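Local coordinates for protein DNA ligase (Archaeoglobus fulgidus, PDB 3GDE) that probably seals nicks in double-stranded DNA during replication, recombination and repair, spending ATP to join a 3'-hydroxyl to a 5'-phosphate and releasing AMP and diphosphate, at residues 77-82 / 99-104; 510-515 / 547-552; 291-296 / 343-348; 47-52 / 166-171. One frame throughout, in Å; residues are numbered along the deposited sequence.

Contact 1 of 4, residues 77-82 / 99-104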
# COMPACT_ATOMS: atom_id res chain seq x y z
N SER A 77 -2.04 -33.50 -0.06
CA SER A 77 -2.24 -34.18 1.22
C SER A 77 -3.29 -35.27 1.15
O SER A 77 -3.33 -36.17 2.00
CB SER A 77 -2.66 -33.17 2.29
OG SER A 77 -3.94 -32.63 2.00
N GLY A 78 -4.16 -35.19 0.14
CA GLY A 78 -5.27 -36.11 0.02
C GLY A 78 -6.47 -35.74 0.87
O GLY A 78 -7.58 -36.22 0.62
N VAL A 79 -6.27 -34.88 1.88
CA VAL A 79 -7.37 -34.49 2.78
C VAL A 79 -8.32 -33.51 2.09
O VAL A 79 -7.89 -32.63 1.33
CB VAL A 79 -6.89 -33.97 4.19
CG1 VAL A 79 -5.45 -34.39 4.50
CG2 VAL A 79 -7.04 -32.48 4.31
N LYS A 80 -9.62 -33.68 2.33
CA LYS A 80 -10.61 -32.88 1.61
C LYS A 80 -10.63 -31.44 2.10
O LYS A 80 -10.26 -31.16 3.24
CB LYS A 80 -12.01 -33.51 1.66
CG LYS A 80 -12.10 -34.88 0.97
CD LYS A 80 -12.08 -34.81 -0.59
CE LYS A 80 -10.67 -34.97 -1.20
NZ LYS A 80 -9.98 -36.25 -0.82
N ARG A 81 -11.07 -30.54 1.23
CA ARG A 81 -11.02 -29.10 1.50
C ARG A 81 -11.76 -28.70 2.78
O ARG A 81 -11.28 -27.86 3.53
CB ARG A 81 -11.54 -28.31 0.29
CG ARG A 81 -11.33 -26.82 0.43
CD ARG A 81 -11.64 -26.07 -0.84
NE ARG A 81 -11.89 -24.67 -0.53
CZ ARG A 81 -12.08 -23.72 -1.43
NH1 ARG A 81 -12.06 -24.00 -2.73
NH2 ARG A 81 -12.30 -22.47 -1.02
N SER A 82 -12.92 -29.32 3.02
CA SER A 82 -13.72 -29.06 4.23
C SER A 82 -12.93 -29.30 5.52
O SER A 82 -13.04 -28.53 6.47
CB SER A 82 -15.02 -29.88 4.24
OG SER A 82 -14.75 -31.27 4.29
N GLU A 99 2.05 -26.60 6.88
CA GLU A 99 3.12 -27.28 7.61
C GLU A 99 2.69 -28.65 8.15
O GLU A 99 3.42 -29.64 8.03
CB GLU A 99 3.63 -26.40 8.75
CG GLU A 99 4.82 -27.00 9.51
CD GLU A 99 5.09 -26.30 10.84
OE1 GLU A 99 4.34 -25.37 11.22
OE2 GLU A 99 6.06 -26.68 11.51
N GLN A 100 1.50 -28.70 8.72
CA GLN A 100 0.95 -29.91 9.30
C GLN A 100 0.60 -30.95 8.24
O GLN A 100 0.91 -32.13 8.41
CB GLN A 100 -0.28 -29.59 10.17
CG GLN A 100 -0.38 -30.44 11.42
CD GLN A 100 0.96 -30.58 12.15
OE1 GLN A 100 1.62 -29.59 12.49
NE2 GLN A 100 1.36 -31.83 12.38
N LEU A 101 -0.02 -30.52 7.15
CA LEU A 101 -0.34 -31.44 6.05
C LEU A 101 0.89 -32.06 5.39
O LEU A 101 0.90 -33.24 5.08
CB LEU A 101 -1.22 -30.76 5.00
CG LEU A 101 -2.62 -30.30 5.44
CD1 LEU A 101 -3.34 -29.63 4.29
CD2 LEU A 101 -3.45 -31.48 6.01
N ILE A 102 1.94 -31.26 5.17
CA ILE A 102 3.16 -31.77 4.57
C ILE A 102 3.95 -32.67 5.54
O ILE A 102 4.53 -33.67 5.13
CB ILE A 102 4.03 -30.63 3.95
CG1 ILE A 102 3.58 -30.32 2.52
CG2 ILE A 102 5.50 -31.03 3.89
CD1 ILE A 102 2.27 -29.60 2.37
N LYS A 103 3.93 -32.32 6.82
CA LYS A 103 4.54 -33.14 7.86
C LYS A 103 3.95 -34.55 7.85
O LYS A 103 4.68 -35.54 7.89
CB LYS A 103 4.38 -32.50 9.24
CG LYS A 103 5.15 -33.20 10.34
CD LYS A 103 4.84 -32.60 11.70
CE LYS A 103 5.22 -33.55 12.84
NZ LYS A 103 4.74 -33.05 14.17
N LYS A 104 2.62 -34.62 7.78
CA LYS A 104 1.88 -35.88 7.69
C LYS A 104 2.17 -36.62 6.37
O LYS A 104 2.31 -37.85 6.37
CB LYS A 104 0.38 -35.60 7.86
CG LYS A 104 -0.58 -36.52 7.12
CD LYS A 104 -1.75 -35.72 6.51
CE LYS A 104 -1.46 -35.28 5.06
NZ LYS A 104 -1.56 -36.42 4.07
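Leu101 and Ser77 form the tightly packed half of this contact, where helix 94-108 lies against the end of helix 66-77. The two methyls of Leu101 have different targets. CD1 lies 3.8 Å from Ser77 OG, while CD2 comes to 3.8 Å from Val79 CG1, the two branched side chains meeting at a slant. Leu73, Ile84 and Met87 also touch Leu101, so a bulky apolar residue suits this buried place. Serine suits its own because a small hydroxyl can serve the backbone: Ser77 OG accepts a hydrogen bond from Val79 N at 3.2 Å and is also bonded to Leu73 O.

The side nearer solvent is looser and rests on the partly exposed Lys104. This lysine, bent at chi2, chi3 and chi4, passes its CE 3.7 Å from Ser77 CB and carries NZ to 2.7 Å from Ser77 O. The ammonium meets a lone pair in the carbonyl plane, and its charge would probably be favoured at the C-terminal end of a helix. Gly78 has a positive phi, at which a side chain would press on the preceding carbonyl. A helix end at which a positive-phi glycine leaves the helix, spanned by an ST turn from Ser77 OG to Val79 N, joins neighbouring helices here, within the all-helical N-terminal region of this DNA ligase.

Contact 2 of 4, residues 510-515 / 547-552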
# COMPACT_ATOMS: atom_id res chain seq x y z
N ILE A 510 -11.39 10.68 18.03
CA ILE A 510 -10.45 9.67 18.51
C ILE A 510 -10.22 9.95 20.00
O ILE A 510 -9.83 11.06 20.36
CB ILE A 510 -9.09 9.70 17.74
CG1 ILE A 510 -9.29 9.48 16.24
CG2 ILE A 510 -8.13 8.64 18.30
CD1 ILE A 510 -8.16 10.01 15.37
N GLN A 511 -10.49 8.97 20.85
CA GLN A 511 -10.15 9.09 22.28
C GLN A 511 -8.93 8.24 22.61
O GLN A 511 -8.67 7.24 21.94
CB GLN A 511 -11.29 8.66 23.20
CG GLN A 511 -12.68 8.49 22.60
CD GLN A 511 -13.59 7.62 23.48
OE1 GLN A 511 -14.82 7.77 23.47
NE2 GLN A 511 -12.99 6.69 24.23
N LYS A 512 -8.20 8.62 23.65
CA LYS A 512 -7.24 7.71 24.28
C LYS A 512 -8.00 6.73 25.17
O LYS A 512 -8.91 7.12 25.90
CB LYS A 512 -6.19 8.46 25.11
CG LYS A 512 -5.26 9.33 24.28
CD LYS A 512 -3.89 9.49 24.92
CE LYS A 512 -2.93 8.43 24.38
NZ LYS A 512 -1.53 8.63 24.87
N SER A 513 -7.64 5.45 25.08
CA SER A 513 -8.39 4.38 25.73
C SER A 513 -7.48 3.18 25.97
O SER A 513 -6.64 2.86 25.12
CB SER A 513 -9.58 3.96 24.87
OG SER A 513 -10.37 2.96 25.51
N PRO A 514 -7.62 2.52 27.12
CA PRO A 514 -6.83 1.32 27.36
C PRO A 514 -7.42 0.06 26.72
O PRO A 514 -6.76 -0.98 26.73
CB PRO A 514 -6.83 1.20 28.88
CG PRO A 514 -8.15 1.80 29.31
CD PRO A 514 -8.49 2.85 28.28
N LYS A 515 -8.62 0.15 26.16
CA LYS A 515 -9.31 -1.05 25.67
C LYS A 515 -8.65 -1.75 24.47
O LYS A 515 -8.86 -2.94 24.25
CB LYS A 515 -10.80 -0.79 25.42
CG LYS A 515 -11.19 -0.45 24.00
CD LYS A 515 -12.70 -0.60 23.79
CE LYS A 515 -13.14 -2.06 23.76
NZ LYS A 515 -14.55 -2.20 23.31
N ASN A 547 -1.22 11.73 15.55
CA ASN A 547 -1.23 13.11 15.07
C ASN A 547 -2.65 13.66 14.94
O ASN A 547 -2.92 14.80 15.32
CB ASN A 547 -0.49 13.25 13.73
CG ASN A 547 1.02 13.02 13.84
OD1 ASN A 547 1.62 13.18 14.91
ND2 ASN A 547 1.64 12.64 12.73
N LEU A 548 -3.56 12.85 14.41
CA LEU A 548 -4.95 13.26 14.29
C LEU A 548 -5.61 13.47 15.65
O LEU A 548 -6.41 14.39 15.82
CB LEU A 548 -5.76 12.31 13.40
CG LEU A 548 -5.36 12.28 11.91
CD1 LEU A 548 -6.11 11.19 11.16
CD2 LEU A 548 -5.56 13.63 11.22
N TYR A 549 -5.25 12.62 16.62
CA TYR A 549 -5.70 12.78 18.01
C TYR A 549 -5.22 14.11 18.62
O TYR A 549 -6.03 14.89 19.11
CB TYR A 549 -5.25 11.61 18.89
CG TYR A 549 -5.53 11.83 20.35
CD1 TYR A 549 -6.77 11.49 20.90
CD2 TYR A 549 -4.57 12.40 21.19
CE1 TYR A 549 -7.04 11.71 22.24
CE2 TYR A 549 -4.83 12.62 22.54
CZ TYR A 549 -6.07 12.27 23.06
OH TYR A 549 -6.34 12.48 24.39
N LYS A 550 -3.91 14.35 18.57
CA LYS A 550 -3.29 15.56 19.12
C LYS A 550 -3.87 16.85 18.54
O LYS A 550 -3.85 17.89 19.19
CB LYS A 550 -1.77 15.55 18.89
CG LYS A 550 -1.00 14.76 19.94
CD LYS A 550 0.50 15.05 19.91
CE LYS A 550 1.28 14.02 19.09
NZ LYS A 550 2.72 13.91 19.52
N LEU A 551 -4.38 16.74 17.32
CA LEU A 551 -4.88 17.87 16.56
C LEU A 551 -6.32 18.24 16.92
O LEU A 551 -6.81 19.29 16.51
CB LEU A 551 -4.76 17.56 15.06
CG LEU A 551 -4.88 18.71 14.07
CD1 LEU A 551 -3.58 19.48 13.95
CD2 LEU A 551 -5.31 18.15 12.74
N GLN A 552 -6.98 17.38 17.68
CA GLN A 552 -8.30 17.69 18.23
C GLN A 552 -8.20 18.72 19.36
O GLN A 552 -9.17 19.41 19.65
CB GLN A 552 -8.97 16.42 18.75
CG GLN A 552 -9.26 15.39 17.67
CD GLN A 552 -9.79 14.09 18.24
OE1 GLN A 552 -9.48 13.72 19.38
NE2 GLN A 552 -10.57 13.37 17.44
O HOH W 1 -9.27 11.20 24.93
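Leu548 meets Ile510 first: its CB lies 3.9 Å from Ile510 CD1, the tip of a side chain that crosses it at a slant. Both residues are buried and branched, suiting the interface between helix 542-550 and strand 509-512; Glu426 and Tyr507 also touch Leu548. Its side chain is about 8 Å from those of Arg414 and Lys420, both predicted to bind ATP.

Tyr549 carries most of the helix's share of the contact. Its CG stands anti to the backbone N (chi1 172°), and the ring touches both Ile510 and Lys512. Ile510 CG2 is 4.1 Å from Tyr549 CD1, and Ile510 O approaches the same carbon at 3.1 Å, near the ring plane, where the slightly positive C-H rim suits a carbonyl oxygen. Over one face, at the phenol end, lies Lys512 CG, 3.3 Å from Tyr549 CZ, the two side chains crossing at about a right angle. A lysine fits here because its methylenes can pack on the ring while the amine extends beyond the contact. The strand involved, 509-512, pairs antiparallel with 520-523, so the C-terminal helix packs on a two-stranded antiparallel sheet within the C-terminal, OB-fold region. Tyr520 of the partner strand also meets the tyrosine ring. The phenol oxygen finds water: one molecule accepts from Lys512 N at 3.1 Å and is hydrogen-bonded to Tyr549 OH at 3.2 Å.

Further on, the extended side chain of Gln552 reaches back to the strand, its CD 3.7 Å from Ile510 O.

Contact 3 of 4, residues 291-296 / 343-348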
# COMPACT_ATOMS: atom_id res chain seq x y z
N SER A 291 -0.58 17.57 -24.44
CA SER A 291 -0.49 18.80 -23.63
C SER A 291 0.80 18.97 -22.83
O SER A 291 1.13 20.09 -22.42
CB SER A 291 -1.70 18.94 -22.72
OG SER A 291 -2.91 18.90 -23.46
N VAL A 292 1.52 17.87 -22.56
CA VAL A 292 2.72 18.02 -21.74
C VAL A 292 4.04 17.77 -22.47
O VAL A 292 4.14 16.94 -23.38
CB VAL A 292 2.62 17.29 -20.33
CG1 VAL A 292 1.18 17.30 -19.78
CG2 VAL A 292 3.17 15.89 -20.37
N LYS A 293 5.04 18.55 -22.07
CA LYS A 293 6.39 18.46 -22.59
C LYS A 293 7.05 17.15 -22.13
O LYS A 293 7.03 16.84 -20.95
CB LYS A 293 7.16 19.70 -22.12
CG LYS A 293 8.59 19.86 -22.61
CD LYS A 293 9.60 19.64 -21.47
CE LYS A 293 9.48 20.68 -20.34
NZ LYS A 293 9.82 22.10 -20.72
N PRO A 294 7.60 16.36 -23.09
CA PRO A 294 8.21 15.06 -22.78
C PRO A 294 9.43 15.19 -21.88
O PRO A 294 10.09 16.23 -21.88
CB PRO A 294 8.64 14.55 -24.16
CG PRO A 294 7.80 15.32 -25.14
CD PRO A 294 7.64 16.66 -24.53
N GLY A 295 9.71 14.15 -21.10
CA GLY A 295 10.88 14.13 -20.21
C GLY A 295 10.60 14.64 -18.81
O GLY A 295 11.48 15.20 -18.16
N VAL A 296 9.36 14.44 -18.34
CA VAL A 296 8.95 14.91 -17.02
C VAL A 296 8.31 13.84 -16.14
O VAL A 296 7.85 12.79 -16.62
CB VAL A 296 8.00 16.17 -17.08
CG1 VAL A 296 8.65 17.33 -17.81
CG2 VAL A 296 6.66 15.82 -17.72
N LEU A 343 8.81 16.59 -10.45
CA LEU A 343 9.89 15.93 -9.69
C LEU A 343 11.08 15.67 -10.60
O LEU A 343 12.21 15.52 -10.15
CB LEU A 343 9.42 14.61 -9.06
CG LEU A 343 7.99 14.33 -8.54
CD1 LEU A 343 8.02 13.16 -7.55
CD2 LEU A 343 7.30 15.53 -7.91
N TYR A 344 10.79 15.63 -11.89
CA TYR A 344 11.77 15.29 -12.89
C TYR A 344 11.52 16.14 -14.12
O TYR A 344 10.40 16.22 -14.62
CB TYR A 344 11.66 13.81 -13.23
CG TYR A 344 12.77 13.28 -14.09
CD1 TYR A 344 12.72 13.41 -15.49
CD2 TYR A 344 13.87 12.63 -13.52
CE1 TYR A 344 13.74 12.91 -16.29
CE2 TYR A 344 14.90 12.11 -14.32
CZ TYR A 344 14.83 12.26 -15.70
OH TYR A 344 15.83 11.77 -16.50
N HIS A 345 12.57 16.79 -14.58
CA HIS A 345 12.54 17.60 -15.78
C HIS A 345 13.92 17.48 -16.40
O HIS A 345 14.84 18.24 -16.06
CB HIS A 345 12.19 19.05 -15.43
CG HIS A 345 12.30 19.99 -16.58
ND1 HIS A 345 13.44 20.75 -16.81
CD2 HIS A 345 11.43 20.31 -17.57
CE1 HIS A 345 13.25 21.49 -17.89
NE2 HIS A 345 12.05 21.24 -18.37
N ASP A 346 14.05 16.50 -17.29
CA ASP A 346 15.34 16.00 -17.78
C ASP A 346 16.40 15.95 -16.67
O ASP A 346 17.44 16.62 -16.72
CB ASP A 346 15.79 16.77 -19.03
CG ASP A 346 14.86 16.53 -20.21
OD1 ASP A 346 14.68 15.34 -20.59
OD2 ASP A 346 14.30 17.52 -20.74
N GLY A 347 16.11 15.12 -15.67
CA GLY A 347 16.91 15.02 -14.46
C GLY A 347 16.06 15.38 -13.25
O GLY A 347 15.09 16.14 -13.36
N GLU A 348 16.43 14.82 -12.10
CA GLU A 348 15.83 15.16 -10.81
C GLU A 348 15.77 16.67 -10.64
O GLU A 348 16.69 17.38 -11.06
CB GLU A 348 16.68 14.61 -9.67
CG GLU A 348 16.53 13.14 -9.43
CD GLU A 348 17.19 12.70 -8.13
OE1 GLU A 348 17.96 13.48 -7.53
OE2 GLU A 348 16.94 11.56 -7.70
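Gly295 O receives the backbone N of Asp346 where two beta bulges adjoin: Gly295 and Val296 together face Trp262 in a G1 bulge, and Leu343 and Tyr344 together face Ile297 in a classic one. The bond is 3.0 Å long and almost straight, 174° at the hydrogen. Only glycine suits position 295 comfortably, since at its positive phi a CB would press on the preceding carbonyl and collide with Asp346 OD1. Val296 and His345 form an antiparallel non-hydrogen-bonded pair, and Val296 CA lies 3.1 Å from Tyr344 O in a C-H...O contact. This short pairing, at the start of strand 296-306 in the adenylation domain, joins that strand to the short strand 344-345, just after the chain turns a corner at Leu343.

Beyond the pair, Lys293 crosses His345 at about a right angle. The lysine chain bends at chi2 and chi3, and its CE lies at the edge of the imidazole, 3.3 Å from His345 NE2. An alanine in place of Lys293 would probably leave the NE2 side of the ring edge without the lysine CE and give the imidazole more freedom to shift. The Tyr344 ring turns its rim to Gly295 O, which is 3.4 Å from CD1, while Gly347 N sits over one ring face.

Contact 4 of 4, residues 47-52 / 166-171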
# COMPACT_ATOMS: atom_id res chain seq x y z
N LEU A 47 12.49 -8.88 -0.16
CA LEU A 47 11.08 -8.89 -0.51
C LEU A 47 10.30 -9.89 0.33
O LEU A 47 9.39 -9.50 1.06
CB LEU A 47 10.88 -9.13 -2.01
CG LEU A 47 10.75 -7.86 -2.86
CD1 LEU A 47 12.05 -7.08 -2.91
CD2 LEU A 47 10.23 -8.17 -4.27
N PHE A 48 10.67 -11.17 0.24
CA PHE A 48 9.94 -12.26 0.89
C PHE A 48 9.70 -12.07 2.40
O PHE A 48 8.62 -12.36 2.89
CB PHE A 48 10.59 -13.62 0.62
CG PHE A 48 10.55 -14.05 -0.83
CD1 PHE A 48 9.95 -13.26 -1.80
CD2 PHE A 48 11.09 -15.27 -1.21
CE1 PHE A 48 9.91 -13.66 -3.13
CE2 PHE A 48 11.05 -15.69 -2.53
CZ PHE A 48 10.47 -14.88 -3.50
N ILE A 49 10.70 -11.56 3.13
CA ILE A 49 10.53 -11.37 4.57
C ILE A 49 9.45 -10.32 4.91
O ILE A 49 8.84 -10.36 5.99
CB ILE A 49 11.88 -11.08 5.29
CG1 ILE A 49 11.73 -11.22 6.81
CG2 ILE A 49 12.42 -9.70 4.91
CD1 ILE A 49 13.07 -11.35 7.56
N THR A 50 9.20 -9.40 3.97
CA THR A 50 8.17 -8.37 4.14
C THR A 50 6.79 -8.82 3.67
O THR A 50 5.86 -8.01 3.64
CB THR A 50 8.53 -7.05 3.42
OG1 THR A 50 8.71 -7.29 2.02
CG2 THR A 50 9.80 -6.44 3.99
N GLY A 51 6.66 -10.09 3.30
CA GLY A 51 5.41 -10.61 2.74
C GLY A 51 5.10 -10.15 1.33
O GLY A 51 3.95 -10.18 0.91
N LYS A 52 6.13 -9.74 0.58
CA LYS A 52 5.96 -9.27 -0.80
C LYS A 52 6.67 -10.18 -1.79
O LYS A 52 7.78 -10.65 -1.54
CB LYS A 52 6.55 -7.86 -1.00
CG LYS A 52 5.83 -6.69 -0.34
CD LYS A 52 6.62 -5.40 -0.64
CE LYS A 52 6.22 -4.25 0.26
NZ LYS A 52 6.52 -4.49 1.72
N MET A 166 3.47 -12.67 6.95
CA MET A 166 4.51 -13.60 7.42
C MET A 166 4.42 -13.88 8.92
O MET A 166 4.89 -14.93 9.39
CB MET A 166 5.90 -13.05 7.07
CG MET A 166 6.18 -12.89 5.59
SD MET A 166 5.91 -14.42 4.67
CE MET A 166 7.48 -15.25 4.80
N ARG A 167 3.85 -12.93 9.65
CA ARG A 167 3.60 -13.02 11.11
C ARG A 167 4.88 -13.10 11.94
O ARG A 167 4.94 -13.84 12.91
CB ARG A 167 2.63 -14.17 11.45
CG ARG A 167 1.26 -14.02 10.79
CD ARG A 167 0.36 -15.22 11.08
NE ARG A 167 0.06 -15.37 12.50
CZ ARG A 167 -1.15 -15.18 13.04
NH1 ARG A 167 -2.18 -14.84 12.28
NH2 ARG A 167 -1.32 -15.34 14.35
N LEU A 168 5.87 -12.31 11.55
CA LEU A 168 7.20 -12.34 12.16
C LEU A 168 7.45 -11.10 13.01
O LEU A 168 8.46 -11.01 13.70
CB LEU A 168 8.29 -12.41 11.07
CG LEU A 168 8.14 -13.48 9.98
CD1 LEU A 168 9.16 -13.26 8.85
CD2 LEU A 168 8.26 -14.88 10.58
N GLY A 169 6.52 -10.15 12.94
CA GLY A 169 6.71 -8.88 13.62
C GLY A 169 7.75 -8.00 12.93
O GLY A 169 8.37 -7.15 13.58
N VAL A 170 7.91 -8.18 11.63
CA VAL A 170 8.90 -7.45 10.84
C VAL A 170 8.20 -6.57 9.81
O VAL A 170 7.46 -7.06 8.95
CB VAL A 170 9.90 -8.41 10.13
CG1 VAL A 170 10.85 -7.65 9.23
CG2 VAL A 170 10.66 -9.25 11.15
N GLY A 171 8.40 -5.27 9.93
CA GLY A 171 7.84 -4.34 8.97
C GLY A 171 8.92 -3.62 8.19
O GLY A 171 10.09 -4.03 8.18
O HOH W 2 6.89 -9.26 7.42
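Ile49 and Met166, the two side chains on which this contact chiefly rests, join the end of helix 39-49 to the loop that leads into helix 172-182. Ile49 sends CG1 anti to its backbone N (chi1 -166°), toward two apolar residues of the loop. Leu168 CD1 lies 3.9 Å from Ile49 CG1, the side chains crossing at about a right angle, and Val170 CG1 is more distant at 4.4 Å. Branched aliphatic groups suit this buried junction; Met175 touches Ile49 and Val170, while Leu16 also packs on Ile49.

Met166 works on the backbone instead. Its flexible thioether chain, bent at chi2 and chi3, follows the last turn of the helix: CG is 3.6 Å from Gly51 N, and CE lies 3.6 Å from Phe48 O, which also accepts a hydrogen bond from Gly51 N. Gly51 has a positive phi, favourable to glycine, as the chain leaves the helix. An alanine at Met166 would probably open a gap beside this last turn, leaving Phe48 O and Gly51 N without the methionine's CG, SD and CE beside them. Tyr157 of helix 152-162 packs against Met166 as well.

Val170 has a second role through its carbonyl. One water donates to both Ile49 O and Val170 O, at 2.7 Å each. Two carbonyl oxygens cannot bond each other, and no direct hydrogen bond crosses between the segments; the chemistry therefore implies a hydrophobic joint in this helical domain, in which a single water, with its two hydrogens, bridges two nearby acceptors.

Following the chain from the N terminus, contact 4 opens first, at 47-52, and closes only at 166-171, enclosing a long, mostly helical loop and tying the end of helix 39-49 to the loop before helix 172-182. Contact 1 is nested inside it, closing a much shorter loop that ties the end of helix 66-77 to helix 94-108; all four segments belong to the N-terminal DNA ligase region. Contact 3 follows in series, joining 291-296 to 343-348 within the adenylation domain. Contact 2 comes last, bringing the C-terminal helix back to strand 509-512 of the C-terminal region. No loops cross. Contacts 1 and 3 lie on opposite sides of the chain's centre.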